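Local coordinates for putative nitroreductase (Thermotoga maritima, PDB 1VKW), which probably acts as an oxidoreductase of the FMN-dependent nitroreductase type, though its substrate and physiological role are not established, at residues A[147-152]-A[171-176]; A[203-208]-A[213-218]. All blocks are in the same frame, centred on the assembly; numbering follows the deposited sequence.

Contact 1 (A[147-152]-A[171-176])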
ATOM      1  N   LYS A 147      10.402   2.105  13.534  1.00 28.00           N
ATOM      2  CA  LYS A 147       9.121   1.450  13.259  1.00 30.04           C
ATOM      3  C   LYS A 147       8.578   1.784  11.865  1.00 28.10           C
ATOM      4  O   LYS A 147       8.155   0.887  11.127  1.00 29.34           O
ATOM      5  CB  LYS A 147       8.085   1.823  14.319  1.00 28.60           C
ATOM      6  CG  LYS A 147       6.812   0.986  14.251  1.00 33.41           C
ATOM      7  CD  LYS A 147       5.937   1.228  15.477  1.00 37.89           C
ATOM      8  CE  LYS A 147       4.952   0.073  15.717  1.00 43.72           C
ATOM      9  NZ  LYS A 147       4.147   0.293  16.944  1.00 42.85           N
ATOM     10  N   ILE A 148       8.592   3.065  11.497  1.00 26.07           N
ATOM     11  CA  ILE A 148       8.097   3.476  10.170  1.00 27.09           C
ATOM     12  C   ILE A 148       8.918   2.827   9.056  1.00 26.83           C
ATOM     13  O   ILE A 148       8.352   2.358   8.078  1.00 27.10           O
ATOM     14  CB  ILE A 148       8.099   5.008  10.007  1.00 24.98           C
ATOM     15  CG1 ILE A 148       7.056   5.647  10.931  1.00 26.64           C
ATOM     16  CG2 ILE A 148       7.799   5.380   8.580  1.00 29.37           C
ATOM     17  CD1 ILE A 148       7.300   7.103  11.182  1.00 29.64           C
ATOM     18  N   VAL A 149      10.241   2.788   9.207  1.00 28.73           N
ATOM     19  CA  VAL A 149      11.096   2.192   8.186  1.00 28.92           C
ATOM     20  C   VAL A 149      10.835   0.695   8.032  1.00 28.79           C
ATOM     21  O   VAL A 149      10.781   0.178   6.905  1.00 30.25           O
ATOM     22  CB  VAL A 149      12.597   2.445   8.451  1.00 27.41           C
ATOM     23  CG1 VAL A 149      13.453   1.710   7.412  1.00 31.40           C
ATOM     24  CG2 VAL A 149      12.905   3.936   8.333  1.00 32.07           C
ATOM     25  N   GLU A 150      10.692   0.005   9.160  1.00 28.28           N
ATOM     26  CA  GLU A 150      10.391  -1.418   9.155  1.00 29.80           C
ATOM     27  C   GLU A 150       9.080  -1.693   8.430  1.00 28.16           C
ATOM     28  O   GLU A 150       8.977  -2.633   7.644  1.00 26.88           O
ATOM     29  CB  GLU A 150      10.326  -1.961  10.592  1.00 31.81           C
ATOM     30  CG  GLU A 150      11.683  -2.051  11.277  1.00 31.37           C
ATOM     31  CD  GLU A 150      11.616  -2.266  12.781  1.00 34.16           C
ATOM     32  OE1 GLU A 150      10.510  -2.459  13.339  1.00 39.93           O
ATOM     33  OE2 GLU A 150      12.699  -2.257  13.421  1.00 39.70           O
HETATM   34  N   MSE A 151       8.074  -0.867   8.690  1.00 29.11           N
HETATM   35  CA  MSE A 151       6.756  -1.034   8.051  1.00 28.07           C
HETATM   36  C   MSE A 151       6.794  -0.696   6.564  1.00 29.09           C
HETATM   37  O   MSE A 151       6.068  -1.296   5.772  1.00 28.23           O
HETATM   38  CB  MSE A 151       5.713  -0.156   8.737  1.00 28.12           C
HETATM   39  CG  MSE A 151       5.413  -0.537  10.155  1.00 31.11           C
HETATM   40 SE   MSE A 151       4.684  -2.354  10.322  1.00 43.56          SE
HETATM   41  CE  MSE A 151       6.408  -3.310  10.735  1.00 44.84           C
ATOM     42  N   THR A 152       7.631   0.272   6.196  1.00 29.57           N
ATOM     43  CA  THR A 152       7.828   0.653   4.802  1.00 30.59           C
ATOM     44  C   THR A 152       8.490  -0.472   3.983  1.00 30.69           C
ATOM     45  O   THR A 152       8.073  -0.724   2.850  1.00 28.98           O
ATOM     46  CB  THR A 152       8.685   1.956   4.724  1.00 31.87           C
ATOM     47  OG1 THR A 152       8.009   3.023   5.407  1.00 28.84           O
ATOM     48  CG2 THR A 152       8.848   2.448   3.293  1.00 31.50           C
ATOM     49  N   GLY A 171      13.570  16.067  10.655  1.00 35.28           N
ATOM     50  CA  GLY A 171      12.172  16.433  10.396  1.00 34.94           C
ATOM     51  C   GLY A 171      11.424  15.545   9.395  1.00 33.74           C
ATOM     52  O   GLY A 171      10.196  15.488   9.397  1.00 32.75           O
ATOM     53  N   GLU A 172      12.160  14.850   8.540  1.00 32.09           N
ATOM     54  CA  GLU A 172      11.568  14.190   7.372  1.00 31.73           C
ATOM     55  C   GLU A 172      12.138  12.815   7.134  1.00 32.06           C
ATOM     56  O   GLU A 172      13.259  12.521   7.538  1.00 32.85           O
ATOM     57  CB  GLU A 172      11.815  15.017   6.111  1.00 31.93           C
ATOM     58  CG  GLU A 172      11.476  16.480   6.254  1.00 31.71           C
ATOM     59  CD  GLU A 172      11.652  17.256   4.975  1.00 32.75           C
ATOM     60  OE1 GLU A 172      12.190  16.712   3.984  1.00 40.57           O
ATOM     61  OE2 GLU A 172      11.237  18.423   4.967  1.00 36.82           O
ATOM     62  N   LEU A 173      11.348  11.997   6.453  1.00 31.35           N
ATOM     63  CA  LEU A 173      11.754  10.673   5.994  1.00 32.66           C
ATOM     64  C   LEU A 173      11.595  10.758   4.498  1.00 30.79           C
ATOM     65  O   LEU A 173      10.524  11.121   4.010  1.00 29.95           O
ATOM     66  CB  LEU A 173      10.859   9.579   6.586  1.00 32.42           C
ATOM     67  CG  LEU A 173      11.280   8.105   6.545  1.00 35.10           C
ATOM     68  CD1 LEU A 173      12.692   7.850   7.067  1.00 35.41           C
ATOM     69  CD2 LEU A 173      10.293   7.309   7.380  1.00 38.26           C
ATOM     70  N   CYS A 174      12.693  10.525   3.789  1.00 30.48           N
ATOM     71  CA  CYS A 174      12.727  10.626   2.333  1.00 32.78           C
ATOM     72  C   CYS A 174      12.923   9.261   1.700  1.00 31.92           C
ATOM     73  O   CYS A 174      13.791   8.508   2.119  1.00 32.64           O
ATOM     74  CB  CYS A 174      13.847  11.569   1.904  1.00 34.17           C
ATOM     75  SG  CYS A 174      13.627  13.263   2.517  1.00 42.34           S
ATOM     76  N   ILE A 175      12.104   8.960   0.694  1.00 30.11           N
ATOM     77  CA  ILE A 175      12.201   7.734  -0.081  1.00 30.77           C
ATOM     78  C   ILE A 175      12.466   8.102  -1.535  1.00 29.78           C
ATOM     79  O   ILE A 175      11.702   8.868  -2.131  1.00 28.07           O
ATOM     80  CB  ILE A 175      10.888   6.939   0.004  1.00 30.72           C
ATOM     81  CG1 ILE A 175      10.562   6.603   1.461  1.00 30.66           C
ATOM     82  CG2 ILE A 175      10.973   5.671  -0.839  1.00 31.64           C
ATOM     83  CD1 ILE A 175       9.165   6.061   1.647  1.00 34.37           C
ATOM     84  N   SER A 176      13.543   7.551  -2.092  1.00 29.41           N
ATOM     85  CA  SER A 176      13.886   7.722  -3.502  1.00 29.58           C
ATOM     86  C   SER A 176      13.839   6.378  -4.218  1.00 31.17           C
ATOM     87  O   SER A 176      14.241   5.345  -3.656  1.00 29.30           O
ATOM     88  CB  SER A 176      15.291   8.305  -3.646  1.00 30.94           C
ATOM     89  OG  SER A 176      15.484   9.431  -2.804  1.00 35.42           O
TER
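Leu173 reaches from its strand to Ile148 and Val149 on a neighbouring helix, a helix-on-sheet packing in which helix 143-153 lies over one face of a four-stranded antiparallel sheet. The axes of 147-152 and 172-176 approach to 11.1 Å and run in nearly the same direction, 23° apart, which lets successive inward residues of the strand meet successive turns of the helix. Leu173 has the largest share of buried surface. Its CB already points at the helix, and with CG anti to the backbone N (chi1 -165°) the fork turns one methyl to each of two partners. CD2 presses on Ile148 CG2 at 3.4 Å, a tight carbon pair, as the two side chains pass one another pointing opposite ways. CD1 reaches Val149 CG2 at 4.1 Å in a slanting approach. One helical turn on, Thr152 and Ile175 meet tip to tip. Thr152 has OG1 anti to the carbonyl carbon (chi1 -60°), which leaves CG2 for the isoleucine; an alanine in its place would probably leave Ile175 CD1 without this methyl neighbour and the carbonyl of Ile148 with one donor fewer. Helix 180-198 also touches Ile148, through Thr193. The buried hydroxyl is satisfied within the helix: Thr152 OG1 donates to Ile148 O at 2.8 Å, from above the carbonyl plane, on the face opposite the one reached by Thr152 N.

Contact 2 (A[203-208]-A[213-218]); sequences VIQKRG and CLILNP
The guanidinium group of Arg207 lies with one face over Cys213, whose CB sits 4.1 Å above the plane and over its centre. At the edge, in that plane, Gln205 OE1 accepts from Arg207 NH2 at 3.0 Å in a nearly straight bond (171°), which also lies in the carbonyl plane of the amide. Over one face of this amide stands Ile215 CD1, 3.9 Å from Gln205 CD. With CG anti to the carbonyl carbon (chi1 -64°), Arg207 CG rests 3.6 Å from Cys213 SG, and a bend at chi2 then brings the guanidinium over Cys213 CB. NH2 has a second partner in Glu172; salt bridge and amide oxygen together are likely to limit rotation of the group. On the side of the sheet that bears Gln205 and Cys213, Val203 packs against Ile215 and Pro218. The opposite side carries Ile204 and Leu214, running alongside in the same sense, with Ile204 CG1 and Leu214 CD1 an unusually tight 3.3 Å apart; Leu187 and Tyr191 of helix 180-198 also touch Ile204. Reciprocal backbone bonds join Val203 to Ile215 and Gln205 to Cys213, flanking the non-hydrogen-bonded pair Ile204-Leu214. This alternation is that of antiparallel strands, and the short turn between 203-207, the outermost strand, and 211-215 makes it a beta hairpin.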
ATOM      1  N   VAL A 203       2.916  15.636   5.862  1.00 29.19           N
ATOM      2  CA  VAL A 203       2.878  16.359   4.598  1.00 30.63           C
ATOM      3  C   VAL A 203       3.841  15.684   3.637  1.00 30.32           C
ATOM      4  O   VAL A 203       4.985  15.423   3.994  1.00 30.51           O
ATOM      5  CB  VAL A 203       3.278  17.845   4.764  1.00 30.16           C
ATOM      6  CG1 VAL A 203       3.319  18.566   3.410  1.00 34.18           C
ATOM      7  CG2 VAL A 203       2.320  18.537   5.712  1.00 34.82           C
ATOM      8  N   ILE A 204       3.372  15.428   2.418  1.00 29.27           N
ATOM      9  CA  ILE A 204       4.156  14.756   1.409  1.00 30.93           C
ATOM     10  C   ILE A 204       4.583  15.782   0.388  1.00 30.94           C
ATOM     11  O   ILE A 204       3.737  16.508  -0.146  1.00 28.50           O
ATOM     12  CB  ILE A 204       3.332  13.680   0.692  1.00 34.16           C
ATOM     13  CG1 ILE A 204       2.768  12.665   1.685  1.00 39.09           C
ATOM     14  CG2 ILE A 204       4.196  12.979  -0.374  1.00 38.78           C
ATOM     15  CD1 ILE A 204       1.368  12.200   1.314  1.00 45.82           C
ATOM     16  N   GLN A 205       5.883  15.808   0.095  1.00 30.84           N
ATOM     17  CA  GLN A 205       6.454  16.754  -0.851  1.00 33.74           C
ATOM     18  C   GLN A 205       7.428  16.071  -1.799  1.00 33.10           C
ATOM     19  O   GLN A 205       8.304  15.327  -1.362  1.00 32.05           O
ATOM     20  CB  GLN A 205       7.161  17.881  -0.096  1.00 33.16           C
ATOM     21  CG  GLN A 205       6.190  18.729   0.698  1.00 35.74           C
ATOM     22  CD  GLN A 205       6.812  19.984   1.229  1.00 35.17           C
ATOM     23  OE1 GLN A 205       8.027  20.048   1.414  1.00 31.88           O
ATOM     24  NE2 GLN A 205       5.987  20.991   1.489  1.00 30.62           N
ATOM     25  N   LYS A 206       7.273  16.338  -3.099  1.00 33.06           N
ATOM     26  CA  LYS A 206       8.214  15.840  -4.094  1.00 33.09           C
ATOM     27  C   LYS A 206       9.487  16.651  -3.981  1.00 31.65           C
ATOM     28  O   LYS A 206       9.431  17.866  -3.832  1.00 33.30           O
ATOM     29  CB  LYS A 206       7.660  15.952  -5.515  1.00 33.23           C
ATOM     30  CG  LYS A 206       8.537  15.250  -6.540  1.00 32.86           C
ATOM     31  CD  LYS A 206       8.221  15.646  -7.974  1.00 36.29           C
ATOM     32  CE  LYS A 206       8.873  14.647  -8.945  1.00 39.13           C
ATOM     33  NZ  LYS A 206       8.555  14.924 -10.365  1.00 39.78           N
ATOM     34  N   ARG A 207      10.624  15.963  -4.037  1.00 32.93           N
ATOM     35  CA  ARG A 207      11.947  16.578  -3.956  1.00 33.79           C
ATOM     36  C   ARG A 207      12.792  16.091  -5.122  1.00 36.10           C
ATOM     37  O   ARG A 207      13.103  14.902  -5.212  1.00 38.69           O
ATOM     38  CB  ARG A 207      12.623  16.188  -2.652  1.00 34.65           C
ATOM     39  CG  ARG A 207      11.912  16.686  -1.438  1.00 35.96           C
ATOM     40  CD  ARG A 207      11.860  18.208  -1.310  1.00 37.89           C
ATOM     41  NE  ARG A 207      11.056  18.576  -0.150  1.00 37.39           N
ATOM     42  CZ  ARG A 207      11.473  18.501   1.108  1.00 39.29           C
ATOM     43  NH1 ARG A 207      12.709  18.091   1.398  1.00 35.78           N
ATOM     44  NH2 ARG A 207      10.644  18.844   2.086  1.00 39.74           N
ATOM     45  N   GLY A 208      13.159  17.003  -6.017  1.00 38.03           N
ATOM     46  CA  GLY A 208      13.966  16.653  -7.186  1.00 38.64           C
ATOM     47  C   GLY A 208      13.242  15.699  -8.119  1.00 38.10           C
ATOM     48  O   GLY A 208      12.028  15.791  -8.281  1.00 37.32           O
ATOM     49  N   CYS A 213       9.497  13.206   0.076  1.00 32.47           N
ATOM     50  CA  CYS A 213       9.771  13.322   1.495  1.00 34.44           C
ATOM     51  C   CYS A 213       8.483  13.508   2.254  1.00 33.01           C
ATOM     52  O   CYS A 213       7.545  14.163   1.787  1.00 33.19           O
ATOM     53  CB  CYS A 213      10.719  14.490   1.792  1.00 34.65           C
ATOM     54  SG  CYS A 213      12.406  14.240   1.179  1.00 43.65           S
ATOM     55  N   LEU A 214       8.461  12.913   3.434  1.00 32.73           N
ATOM     56  CA  LEU A 214       7.354  13.010   4.342  1.00 35.47           C
ATOM     57  C   LEU A 214       7.777  13.906   5.490  1.00 32.13           C
ATOM     58  O   LEU A 214       8.730  13.589   6.198  1.00 29.69           O
ATOM     59  CB  LEU A 214       7.042  11.617   4.878  1.00 36.50           C
ATOM     60  CG  LEU A 214       5.623  11.306   5.300  1.00 43.37           C
ATOM     61  CD1 LEU A 214       4.701  11.380   4.093  1.00 46.56           C
ATOM     62  CD2 LEU A 214       5.603   9.907   5.927  1.00 42.48           C
ATOM     63  N   ILE A 215       7.096  15.033   5.663  1.00 30.17           N
ATOM     64  CA  ILE A 215       7.288  15.822   6.869  1.00 31.52           C
ATOM     65  C   ILE A 215       6.446  15.126   7.952  1.00 31.16           C
ATOM     66  O   ILE A 215       5.221  15.143   7.907  1.00 30.78           O
ATOM     67  CB  ILE A 215       6.896  17.294   6.673  1.00 29.89           C
ATOM     68  CG1 ILE A 215       7.714  17.914   5.530  1.00 34.45           C
ATOM     69  CG2 ILE A 215       7.168  18.082   7.936  1.00 30.64           C
ATOM     70  CD1 ILE A 215       7.202  19.269   5.081  1.00 33.41           C
ATOM     71  N   LEU A 216       7.131  14.520   8.912  1.00 31.64           N
ATOM     72  CA  LEU A 216       6.534  13.528   9.803  1.00 33.11           C
ATOM     73  C   LEU A 216       5.585  14.091  10.840  1.00 33.79           C
ATOM     74  O   LEU A 216       4.508  13.544  11.048  1.00 35.72           O
ATOM     75  CB  LEU A 216       7.641  12.746  10.519  1.00 33.63           C
ATOM     76  CG  LEU A 216       8.465  11.878   9.562  1.00 35.43           C
ATOM     77  CD1 LEU A 216       9.775  11.466  10.213  1.00 43.58           C
ATOM     78  CD2 LEU A 216       7.673  10.675   9.112  1.00 45.20           C
ATOM     79  N   ASN A 217       5.996  15.160  11.512  1.00 33.38           N
ATOM     80  CA  ASN A 217       5.205  15.695  12.636  1.00 35.83           C
ATOM     81  C   ASN A 217       4.925  17.166  12.380  1.00 36.96           C
ATOM     82  O   ASN A 217       5.462  18.032  13.067  1.00 35.98           O
ATOM     83  CB  ASN A 217       5.977  15.489  13.940  1.00 34.64           C
ATOM     84  CG  ASN A 217       5.119  15.659  15.176  1.00 36.76           C
ATOM     85  OD1 ASN A 217       3.898  15.512  15.141  1.00 32.36           O
ATOM     86  ND2 ASN A 217       5.775  15.944  16.300  1.00 37.15           N
ATOM     87  N   PRO A 218       4.121  17.455  11.353  1.00 39.81           N
ATOM     88  CA  PRO A 218       3.911  18.830  10.927  1.00 42.75           C
ATOM     89  C   PRO A 218       2.941  19.563  11.841  1.00 46.09           C
ATOM     90  O   PRO A 218       1.759  19.212  11.889  1.00 49.73           O
ATOM     91  CB  PRO A 218       3.335  18.678   9.521  1.00 43.18           C
ATOM     92  CG  PRO A 218       2.634  17.385   9.546  1.00 43.75           C
ATOM     93  CD  PRO A 218       3.334  16.510  10.543  1.00 39.10           C
ATOM     94  OXT PRO A 218       3.311  20.502  12.553  1.00 46.55           O
TER

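How the contacts relate
The two contacts illustrate how one sheet is held by different chemistry at different places. Contact 1 is buried throughout and purely apolar across its interface, joining a helix to a strand inside the sheet; contact 2 is partly exposed, joins the outermost strand to its hairpin partner, and combines backbone bonds with apolar pairs and a polar network round Arg207. Strands 172-176 and 211-215 are neighbours, so the contacts, with centres about 11 Å apart, meet directly. The disulfide Cys174-Cys213 ties them covalently, Leu214 N probably donates to Leu173 O, and Glu172 touches the hairpin with its side chain. Both segments of contact 1 precede those of contact 2 in sequence.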